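Local coordinates for protein probable endonuclease 4 (Thermotoga maritima, PDB 4HNO) that probably repairs DNA by cleaving the phosphodiester backbone at apurinic or apyrimidinic sites, using a cluster of bound metal ions, at residues G131-E134 / V135-T139; G157-L160 / E161-K164; V170-R173 / D174-A177. One frame throughout, in Å; residues are numbered along the deposited sequence. Where two conformers were deposited one is given.

Interaction 1. Residues G131-E134 / V135-T139; sequences GLNE and VLNNT
N138 folds its side-chain amide back over the last turn of the helix and donates from ND2 to the carbonyl O of E134, 2.8 Å away. The bond is nearly straight (172°), lies in the carbonyl plane on a lone pair and leaves along the plane of the amide itself. It takes the place of the next helical N-H, because the backbone N of N138 bonds instead to V135 O. That carbonyl is gripped twice: T139 OG1 donates to it at 2.8 Å, from the face opposite N138 N. Upstream the helix is regular, with L136 N to L132 O and N137 N to N133 O both 2.8 Å.

The E134 and N138 side chains run side by side, their flat ends turned 49° apart, and one water joins E134 OE1 to N138 ND2. N133 and N137, one turn apart, share a second water between their OD1 atoms. Both reach beyond the helix as well, N133 OD1 to D171 N and N137 OD1 to Q172 NE2. The backbone places N137 CB 3.0 Å from N133 O, and chi1 (-67°) sets CG and the amide beside that oxygen. Further in, L132, V135 and L136 pack on I144 of strand 143-147. This is the C-terminal end of an amphipathic helix in a beta-alpha-beta unit of the TIM barrel, unwinding through a type I turn, L136 to T139.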
ATOM      1  N   GLY A 131     -10.187  -9.937 -13.331  1.00  8.42           N
ATOM      2  CA  GLY A 131      -9.315  -8.858 -13.756  1.00  8.61           C
ATOM      3  C   GLY A 131      -7.855  -9.098 -13.409  1.00  8.07           C
ATOM      4  O   GLY A 131      -6.969  -8.885 -14.252  1.00  8.41           O
ATOM      5  N   LEU A 132      -7.605  -9.541 -12.182  1.00  7.86           N
ATOM      6  CA  LEU A 132      -6.247  -9.876 -11.794  1.00  7.98           C
ATOM      7  C   LEU A 132      -5.680 -10.991 -12.653  1.00  7.96           C
ATOM      8  O   LEU A 132      -4.512 -10.950 -13.018  1.00  8.40           O
ATOM      9  CB  LEU A 132      -6.180 -10.255 -10.323  1.00  8.05           C
ATOM     10  CG  LEU A 132      -6.402  -9.111  -9.344  1.00  8.83           C
ATOM     11  CD1 LEU A 132      -6.463  -9.651  -7.923  1.00  9.93           C
ATOM     12  CD2 LEU A 132      -5.326  -8.045  -9.479  1.00 10.84           C
ATOM     13  N   ASN A 133      -6.495 -11.981 -12.994  1.00  8.01           N
ATOM     14  CA  ASN A 133      -6.002 -13.025 -13.879  1.00  8.22           C
ATOM     15  C   ASN A 133      -5.628 -12.457 -15.243  1.00  8.24           C
ATOM     16  O   ASN A 133      -4.594 -12.819 -15.801  1.00  8.71           O
ATOM     17  CB  ASN A 133      -7.026 -14.141 -14.031  1.00  8.84           C
ATOM     18  CG  ASN A 133      -7.081 -15.073 -12.862  1.00  9.07           C
ATOM     19  OD1 ASN A 133      -6.103 -15.247 -12.136  1.00  9.47           O
ATOM     20  ND2 ASN A 133      -8.229 -15.706 -12.688  1.00 10.77           N
ATOM     21  N   GLU A 134      -6.450 -11.576 -15.800  1.00  8.27           N
ATOM     22  CA  GLU A 134      -6.116 -11.013 -17.097  0.75  8.47           C
ATOM     23  C   GLU A 134      -4.812 -10.225 -17.023  1.00  8.42           C
ATOM     24  O   GLU A 134      -3.997 -10.275 -17.946  1.00  9.98           O
ATOM     25  CB  GLU A 134      -7.234 -10.118 -17.623  0.75  9.24           C
ATOM     26  CG  GLU A 134      -8.438 -10.880 -18.031  0.75 11.26           C
ATOM     27  CD  GLU A 134      -8.096 -11.995 -19.002  0.75 19.98           C
ATOM     28  OE1 GLU A 134      -7.480 -11.697 -20.051  0.75 16.85           O
ATOM     29  OE2 GLU A 134      -8.399 -13.174 -18.705  0.75 31.80           O
ATOM     30  N   VAL A 135      -4.595  -9.499 -15.938  1.00  7.78           N
ATOM     31  CA  VAL A 135      -3.368  -8.727 -15.801  1.00  7.71           C
ATOM     32  C   VAL A 135      -2.163  -9.633 -15.574  1.00  7.68           C
ATOM     33  O   VAL A 135      -1.152  -9.535 -16.278  1.00  8.23           O
ATOM     34  CB  VAL A 135      -3.506  -7.696 -14.683  1.00  8.19           C
ATOM     35  CG1 VAL A 135      -2.197  -6.989 -14.403  1.00  8.92           C
ATOM     36  CG2 VAL A 135      -4.617  -6.692 -15.014  1.00  9.40           C
ATOM     37  N   LEU A 136      -2.255 -10.502 -14.572  1.00  7.53           N
ATOM     38  CA  LEU A 136      -1.111 -11.333 -14.206  1.00  7.34           C
ATOM     39  C   LEU A 136      -0.758 -12.313 -15.315  1.00  7.61           C
ATOM     40  O   LEU A 136       0.417 -12.569 -15.559  1.00  8.29           O
ATOM     41  CB  LEU A 136      -1.385 -12.046 -12.891  1.00  8.16           C
ATOM     42  CG  LEU A 136      -1.458 -11.114 -11.679  1.00  8.73           C
ATOM     43  CD1 LEU A 136      -1.943 -11.903 -10.479  1.00 10.45           C
ATOM     44  CD2 LEU A 136      -0.132 -10.432 -11.392  1.00  9.92           C
ATOM     45  N   ASN A 137      -1.763 -12.882 -15.978  1.00  8.13           N
ATOM     46  CA  ASN A 137      -1.504 -13.883 -16.990  1.00  8.76           C
ATOM     47  C   ASN A 137      -0.994 -13.296 -18.295  1.00  9.32           C
ATOM     48  O   ASN A 137      -0.683 -14.050 -19.214  1.00 11.95           O
ATOM     49  CB  ASN A 137      -2.747 -14.748 -17.256  1.00  9.43           C
ATOM     50  CG  ASN A 137      -3.136 -15.636 -16.074  1.00  9.56           C
ATOM     51  OD1 ASN A 137      -2.326 -15.969 -15.198  1.00 10.54           O
ATOM     52  ND2 ASN A 137      -4.382 -16.069 -16.071  1.00 10.56           N
ATOM     53  N   ASN A 138      -0.866 -11.975 -18.375  1.00  8.70           N
ATOM     54  CA  ASN A 138      -0.346 -11.297 -19.550  1.00  8.94           C
ATOM     55  C   ASN A 138       0.839 -10.390 -19.230  1.00  9.01           C
ATOM     56  O   ASN A 138       1.218  -9.562 -20.047  1.00 10.77           O
ATOM     57  CB  ASN A 138      -1.457 -10.528 -20.267  1.00  9.90           C
ATOM     58  CG  ASN A 138      -2.407 -11.453 -20.954  1.00 11.12           C
ATOM     59  OD1 ASN A 138      -2.069 -12.047 -21.978  1.00 13.43           O
ATOM     60  ND2 ASN A 138      -3.579 -11.621 -20.390  1.00 12.13           N
ATOM     61  N   THR A 139       1.435 -10.589 -18.052  1.00  8.19           N
ATOM     62  CA  THR A 139       2.605  -9.853 -17.617  1.00  8.36           C
ATOM     63  C   THR A 139       3.504 -10.824 -16.845  1.00  8.25           C
ATOM     64  O   THR A 139       3.094 -11.933 -16.517  1.00  8.69           O
ATOM     65  CB  THR A 139       2.242  -8.690 -16.699  1.00  8.74           C
ATOM     66  OG1 THR A 139       1.575  -9.179 -15.539  1.00  8.36           O
ATOM     67  CG2 THR A 139       1.390  -7.634 -17.400  1.00  9.48           C
TER
HETATM   68  O   HOH W   1      -3.281 -15.012 -12.434  0.78  8.82           O
HETATM   69  O   HOH W   2      -6.041 -15.388 -18.353  1.00 33.72           O
HETATM   70  O   HOH W   3      -5.769 -13.233 -21.660  0.94 34.32           O

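Interaction 2. Residues G157-L160 / E161-K164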
ATOM      1  N   GLY A 157     -12.626  -5.330   0.691  1.00  8.35           N
ATOM      2  CA  GLY A 157     -11.317  -5.376   1.305  1.00  8.21           C
ATOM      3  C   GLY A 157     -11.213  -4.694   2.647  1.00  7.81           C
ATOM      4  O   GLY A 157     -10.096  -4.438   3.099  1.00  8.43           O
ATOM      5  N   TYR A 158     -12.335  -4.421   3.317  1.00  8.08           N
ATOM      6  CA  TYR A 158     -12.275  -3.835   4.650  1.00  8.38           C
ATOM      7  C   TYR A 158     -12.009  -4.893   5.724  1.00  8.38           C
ATOM      8  O   TYR A 158     -11.554  -4.556   6.818  1.00  9.44           O
ATOM      9  CB  TYR A 158     -13.512  -2.974   4.944  1.00  9.08           C
ATOM     10  CG  TYR A 158     -14.828  -3.710   4.842  1.00  9.54           C
ATOM     11  CD1 TYR A 158     -15.420  -4.326   5.929  1.00 11.24           C
ATOM     12  CD2 TYR A 158     -15.492  -3.794   3.612  1.00 10.62           C
ATOM     13  CE1 TYR A 158     -16.646  -5.021   5.783  1.00 12.01           C
ATOM     14  CE2 TYR A 158     -16.695  -4.474   3.468  1.00 11.24           C
ATOM     15  CZ  TYR A 158     -17.244  -5.094   4.545  1.00 12.10           C
ATOM     16  OH  TYR A 158     -18.428  -5.761   4.415  1.00 14.33           O
ATOM     17  N   LYS A 159     -12.290  -6.161   5.416  1.00  8.67           N
ATOM     18  CA  LYS A 159     -11.850  -7.276   6.245  1.00  9.00           C
ATOM     19  C   LYS A 159     -10.781  -8.034   5.491  1.00  8.81           C
ATOM     20  O   LYS A 159     -10.891  -8.277   4.284  1.00  9.25           O
ATOM     21  CB  LYS A 159     -13.003  -8.219   6.574  0.58 11.03           C
ATOM     22  CG  LYS A 159     -14.117  -7.583   7.391  0.58 13.47           C
ATOM     23  CD  LYS A 159     -13.626  -7.053   8.732  0.58 24.52           C
ATOM     24  CE  LYS A 159     -14.788  -6.578   9.586  0.58 37.60           C
ATOM     25  NZ  LYS A 159     -15.646  -5.577   8.898  0.58 45.96           N
ATOM     26  N   LEU A 160      -9.755  -8.473   6.207  1.00  8.83           N
ATOM     27  CA  LEU A 160      -8.690  -9.236   5.570  1.00  8.91           C
ATOM     28  C   LEU A 160      -9.198 -10.523   4.914  1.00  8.64           C
ATOM     29  O   LEU A 160      -8.664 -10.932   3.885  1.00  8.71           O
ATOM     30  CB  LEU A 160      -7.568  -9.531   6.566  1.00  9.50           C
ATOM     31  CG  LEU A 160      -6.828  -8.292   7.074  1.00 10.81           C
ATOM     32  CD1 LEU A 160      -5.804  -8.699   8.123  1.00 12.46           C
ATOM     33  CD2 LEU A 160      -6.135  -7.536   5.955  1.00 12.70           C
ATOM     34  N   GLU A 161     -10.255 -11.116   5.467  1.00  8.83           N
ATOM     35  CA  GLU A 161     -10.868 -12.286   4.856  1.00  9.37           C
ATOM     36  C   GLU A 161     -11.228 -12.039   3.382  1.00  8.86           C
ATOM     37  O   GLU A 161     -11.145 -12.963   2.566  1.00  9.30           O
ATOM     38  CB  GLU A 161     -12.134 -12.682   5.633  1.00 13.06           C
ATOM     39  CG  GLU A 161     -13.004 -13.724   4.995  1.00 15.12           C
ATOM     40  CD  GLU A 161     -12.378 -15.084   4.968  1.00 18.06           C
ATOM     41  OE1 GLU A 161     -11.479 -15.350   5.800  1.00 18.81           O
ATOM     42  OE2 GLU A 161     -12.808 -15.905   4.128  1.00 22.15           O
ATOM     43  N   GLN A 162     -11.669 -10.839   3.053  1.00  8.49           N
ATOM     44  CA  GLN A 162     -12.044 -10.541   1.678  0.64  8.24           C
ATOM     45  C   GLN A 162     -10.818 -10.569   0.756  1.00  8.29           C
ATOM     46  O   GLN A 162     -10.898 -11.015  -0.388  1.00  8.83           O
ATOM     47  CB  GLN A 162     -12.750  -9.187   1.621  0.64  8.69           C
ATOM     48  CG  GLN A 162     -14.087  -9.198   2.330  0.64  9.23           C
ATOM     49  CD  GLN A 162     -14.505  -7.837   2.804  0.64 10.41           C
ATOM     50  OE1 GLN A 162     -13.817  -6.846   2.601  0.64 10.22           O
ATOM     51  NE2 GLN A 162     -15.600  -7.796   3.543  0.64 17.71           N
ATOM     52  N   LEU A 163      -9.685 -10.073   1.256  1.00  8.20           N
ATOM     53  CA  LEU A 163      -8.443 -10.132   0.483  1.00  8.35           C
ATOM     54  C   LEU A 163      -8.029 -11.581   0.264  1.00  8.10           C
ATOM     55  O   LEU A 163      -7.537 -11.936  -0.803  1.00  8.63           O
ATOM     56  CB  LEU A 163      -7.313  -9.359   1.166  1.00  8.27           C
ATOM     57  CG  LEU A 163      -7.611  -7.923   1.541  1.00  8.63           C
ATOM     58  CD1 LEU A 163      -6.352  -7.273   2.082  1.00  9.30           C
ATOM     59  CD2 LEU A 163      -8.149  -7.117   0.373  1.00  9.13           C
ATOM     60  N   LYS A 164      -8.204 -12.418   1.291  1.00  8.53           N
ATOM     61  CA  LYS A 164      -7.898 -13.833   1.174  1.00  9.10           C
ATOM     62  C   LYS A 164      -8.802 -14.502   0.140  1.00  8.79           C
ATOM     63  O   LYS A 164      -8.344 -15.326  -0.656  1.00  9.61           O
ATOM     64  CB  LYS A 164      -8.046 -14.506   2.552  1.00 10.19           C
ATOM     65  CG  LYS A 164      -7.875 -16.001   2.560  1.00 11.76           C
ATOM     66  CD  LYS A 164      -9.115 -16.824   2.232  1.00 24.01           C
ATOM     67  CE  LYS A 164     -10.277 -16.540   3.116  1.00 26.08           C
ATOM     68  NZ  LYS A 164     -11.281 -17.644   3.015  1.00 22.13           N
TER
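Q162 reaches back from the first turn of helix 160-169 to the loop that leads into it, in the TIM barrel fold, and in the conformer given its amide oxygen gathers backbone N-H groups there. G157 N donates to Q162 OE1 at 2.7 Å, and K159 N reaches the same oxygen at 3.3 Å, in a long but straight bond (174°). The two donors come from opposite faces of the amide plane, the second from well above it, so the carbonyl is held from both sides. The chain gets there by setting CG beside its own backbone N and then running extended, which carries the amide out over the loop.

The other half of the amide, NE2, lies over one face of the Y158 ring, displaced toward the rim at CZ and the hydroxyl end. Ring and amide planes stand 77° apart, so the amide meets the ring steeply rather than stacking flat on it. The Y158 CG sits between the backbone N and the carbonyl carbon, and this chi1 (58°) swings the ring over to the Q162 amide. K159 crosses that amide, CB and CG near NE2, and in one of its two conformers the bent chain brings NZ to the edge of the same ring.

Beneath, the helix starts with Q162 N bonded to K159 O and K164 N to L160 O. L160 lies against L201 and L208 of helix 195-208, and its CD2 meets L163 CD1. The other branch of L163 drops onto the backbone of glycine: CD2 is 3.7 Å from G157 CA.

Interaction 3. Residues V170-R173 / D174-A177; sequences VDQR and DRVA
V170 meets V176 at the start of the turn, its CG1 3.9 Å from V176 CG2; the same valine rests on L132 and L136 of helix 121-136. D171 bonds N137 ND2 through OD2. Q172 makes the main polar contact. Its carbonyl O takes R175 N at 2.9 Å, and its side chain runs beside that of R175, pointing the same way, until OE1 accepts from R175 NH2 at 3.1 Å. NE2 of the same amide donates to N137 OD1, so both its ends are held. OE1 sits at the edge of the guanidinium, in its plane, whereas NH2 stands above the plane of the amide, the two groups being turned 58° apart. The bend at chi3 (62°) in R175 swings the guanidinium round so that NH2 meets Q172 OE1. R173 sends its side chain outward, while its carbonyl O accepts V176 N at 3.1 Å, just as the chain enters strand 176-181.

The guanidinium has further partners: NH2 also bonds L136 O, NH1 T139 OG1 and NE V142 O. These four bonds should restrict its rotation, and they run to neutral amide, carbonyl and hydroxyl oxygens, whose dipoles would probably stabilise the buried charge.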
ATOM      1  N   VAL A 170      -7.035 -16.464  -7.438  0.94  8.92           N
ATOM      2  CA  VAL A 170      -6.228 -15.998  -8.564  0.94  8.74           C
ATOM      3  C   VAL A 170      -5.272 -17.089  -9.030  0.94  9.14           C
ATOM      4  O   VAL A 170      -4.681 -17.801  -8.214  0.94 11.43           O
ATOM      5  CB  VAL A 170      -5.463 -14.722  -8.140  0.94  9.47           C
ATOM      6  CG1 VAL A 170      -4.393 -14.298  -9.133  0.94 10.80           C
ATOM      7  CG2 VAL A 170      -6.440 -13.585  -7.926  0.94 10.15           C
ATOM      8  N   ASP A 171      -5.084 -17.203 -10.339  1.00  8.82           N
ATOM      9  CA  ASP A 171      -4.235 -18.266 -10.876  1.00  9.35           C
ATOM     10  C   ASP A 171      -2.792 -18.133 -10.365  1.00  9.10           C
ATOM     11  O   ASP A 171      -2.189 -19.091  -9.859  1.00 11.88           O
ATOM     12  CB  ASP A 171      -4.204 -18.225 -12.406  1.00 10.09           C
ATOM     13  CG  ASP A 171      -5.522 -18.467 -13.082  1.00 10.78           C
ATOM     14  OD1 ASP A 171      -6.381 -19.136 -12.511  1.00 12.65           O
ATOM     15  OD2 ASP A 171      -5.652 -18.008 -14.251  1.00 12.66           O
ATOM     16  N   GLN A 172      -2.239 -16.939 -10.456  1.00  8.78           N
ATOM     17  CA  GLN A 172      -0.847 -16.679 -10.070  1.00  8.88           C
ATOM     18  C   GLN A 172      -0.801 -16.073  -8.679  1.00  8.76           C
ATOM     19  O   GLN A 172      -0.377 -14.939  -8.471  1.00  8.95           O
ATOM     20  CB  GLN A 172      -0.138 -15.805 -11.099  1.00  8.78           C
ATOM     21  CG  GLN A 172      -0.005 -16.526 -12.427  1.00  8.75           C
ATOM     22  CD  GLN A 172       0.930 -15.848 -13.391  1.00  8.24           C
ATOM     23  OE1 GLN A 172       2.072 -15.509 -13.047  1.00  9.18           O
ATOM     24  NE2 GLN A 172       0.474 -15.627 -14.601  1.00  9.36           N
ATOM     25  N   ARG A 173      -1.211 -16.871  -7.698  1.00 10.28           N
ATOM     26  CA  ARG A 173      -1.302 -16.372  -6.345  1.00 10.93           C
ATOM     27  C   ARG A 173       0.063 -16.023  -5.758  1.00  9.23           C
ATOM     28  O   ARG A 173       0.121 -15.203  -4.825  1.00  9.28           O
ATOM     29  CB  ARG A 173      -2.097 -17.297  -5.463  1.00 15.60           C
ATOM     30  CG  ARG A 173      -1.545 -18.633  -5.332  1.00 18.36           C
ATOM     31  CD  ARG A 173      -2.470 -19.510  -4.517  1.00 18.25           C
ATOM     32  NE  ARG A 173      -1.908 -20.844  -4.476  1.00 18.47           N
ATOM     33  CZ  ARG A 173      -2.145 -21.796  -5.369  1.00 19.25           C
ATOM     34  NH1 ARG A 173      -2.964 -21.602  -6.389  1.00 19.78           N
ATOM     35  NH2 ARG A 173      -1.543 -22.962  -5.245  1.00 20.60           N
ATOM     36  N   ASP A 174       1.160 -16.558  -6.278  1.00  9.53           N
ATOM     37  CA  ASP A 174       2.464 -16.130  -5.797  1.00 10.15           C
ATOM     38  C   ASP A 174       2.778 -14.680  -6.194  1.00  9.50           C
ATOM     39  O   ASP A 174       3.684 -14.057  -5.633  1.00 11.30           O
ATOM     40  CB  ASP A 174       3.596 -17.039  -6.315  1.00 12.54           C
ATOM     41  CG  ASP A 174       3.562 -18.440  -5.753  1.00 15.88           C
ATOM     42  OD1 ASP A 174       2.807 -18.689  -4.805  1.00 19.46           O
ATOM     43  OD2 ASP A 174       4.317 -19.301  -6.246  1.00 16.92           O
ATOM     44  N   ARG A 175       2.028 -14.141  -7.155  1.00  8.36           N
ATOM     45  CA  ARG A 175       2.161 -12.745  -7.548  1.00  8.28           C
ATOM     46  C   ARG A 175       1.049 -11.877  -6.974  1.00  8.14           C
ATOM     47  O   ARG A 175       0.825 -10.772  -7.456  1.00  9.13           O
ATOM     48  CB  ARG A 175       2.273 -12.623  -9.056  1.00  8.54           C
ATOM     49  CG  ARG A 175       3.596 -13.157  -9.579  1.00  9.07           C
ATOM     50  CD  ARG A 175       3.643 -13.184 -11.086  1.00  9.16           C
ATOM     51  NE  ARG A 175       3.524 -11.839 -11.624  1.00  8.25           N
ATOM     52  CZ  ARG A 175       3.028 -11.541 -12.818  1.00  8.24           C
ATOM     53  NH1 ARG A 175       3.004 -10.276 -13.200  1.00  8.60           N
ATOM     54  NH2 ARG A 175       2.579 -12.494 -13.621  1.00  8.87           N
ATOM     55  N   VAL A 176       0.445 -12.338  -5.876  1.00  7.99           N
ATOM     56  CA  VAL A 176      -0.484 -11.516  -5.104  1.00  8.05           C
ATOM     57  C   VAL A 176      -0.009 -11.560  -3.656  1.00  8.03           C
ATOM     58  O   VAL A 176       0.154 -12.642  -3.068  1.00  8.61           O
ATOM     59  CB  VAL A 176      -1.916 -12.029  -5.208  1.00  8.56           C
ATOM     60  CG1 VAL A 176      -2.862 -11.157  -4.385  1.00  9.55           C
ATOM     61  CG2 VAL A 176      -2.368 -12.066  -6.655  1.00 10.07           C
ATOM     62  N   ALA A 177       0.172 -10.393  -3.063  1.00  7.96           N
ATOM     63  CA  ALA A 177       0.535 -10.305  -1.655  1.00  8.08           C
ATOM     64  C   ALA A 177      -0.275  -9.160  -1.035  1.00  7.67           C
ATOM     65  O   ALA A 177      -1.273  -8.747  -1.631  1.00  8.10           O
ATOM     66  CB  ALA A 177       2.049 -10.222  -1.471  1.00  8.74           C
TER

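In the fold
From the N terminus, interaction 1 comes first, ending helix 121-136 before the chain enters strand 143-147. Interaction 2 follows strand 155-156 and starts helix 160-169; interaction 3 lies beyond that helix and turns the chain into strand 176-181, which pairs in parallel with 143-147. Each contact closes a short local turn, and the three run in series without nesting or crossing. Interactions 1 and 3 nevertheless touch, their centres about 10 Å apart, joining the end of one barrel helix to the loop after the next. Interaction 2 touches neither; there L163 comes within about 6 Å of E147, a metal ligand, side chain to side chain.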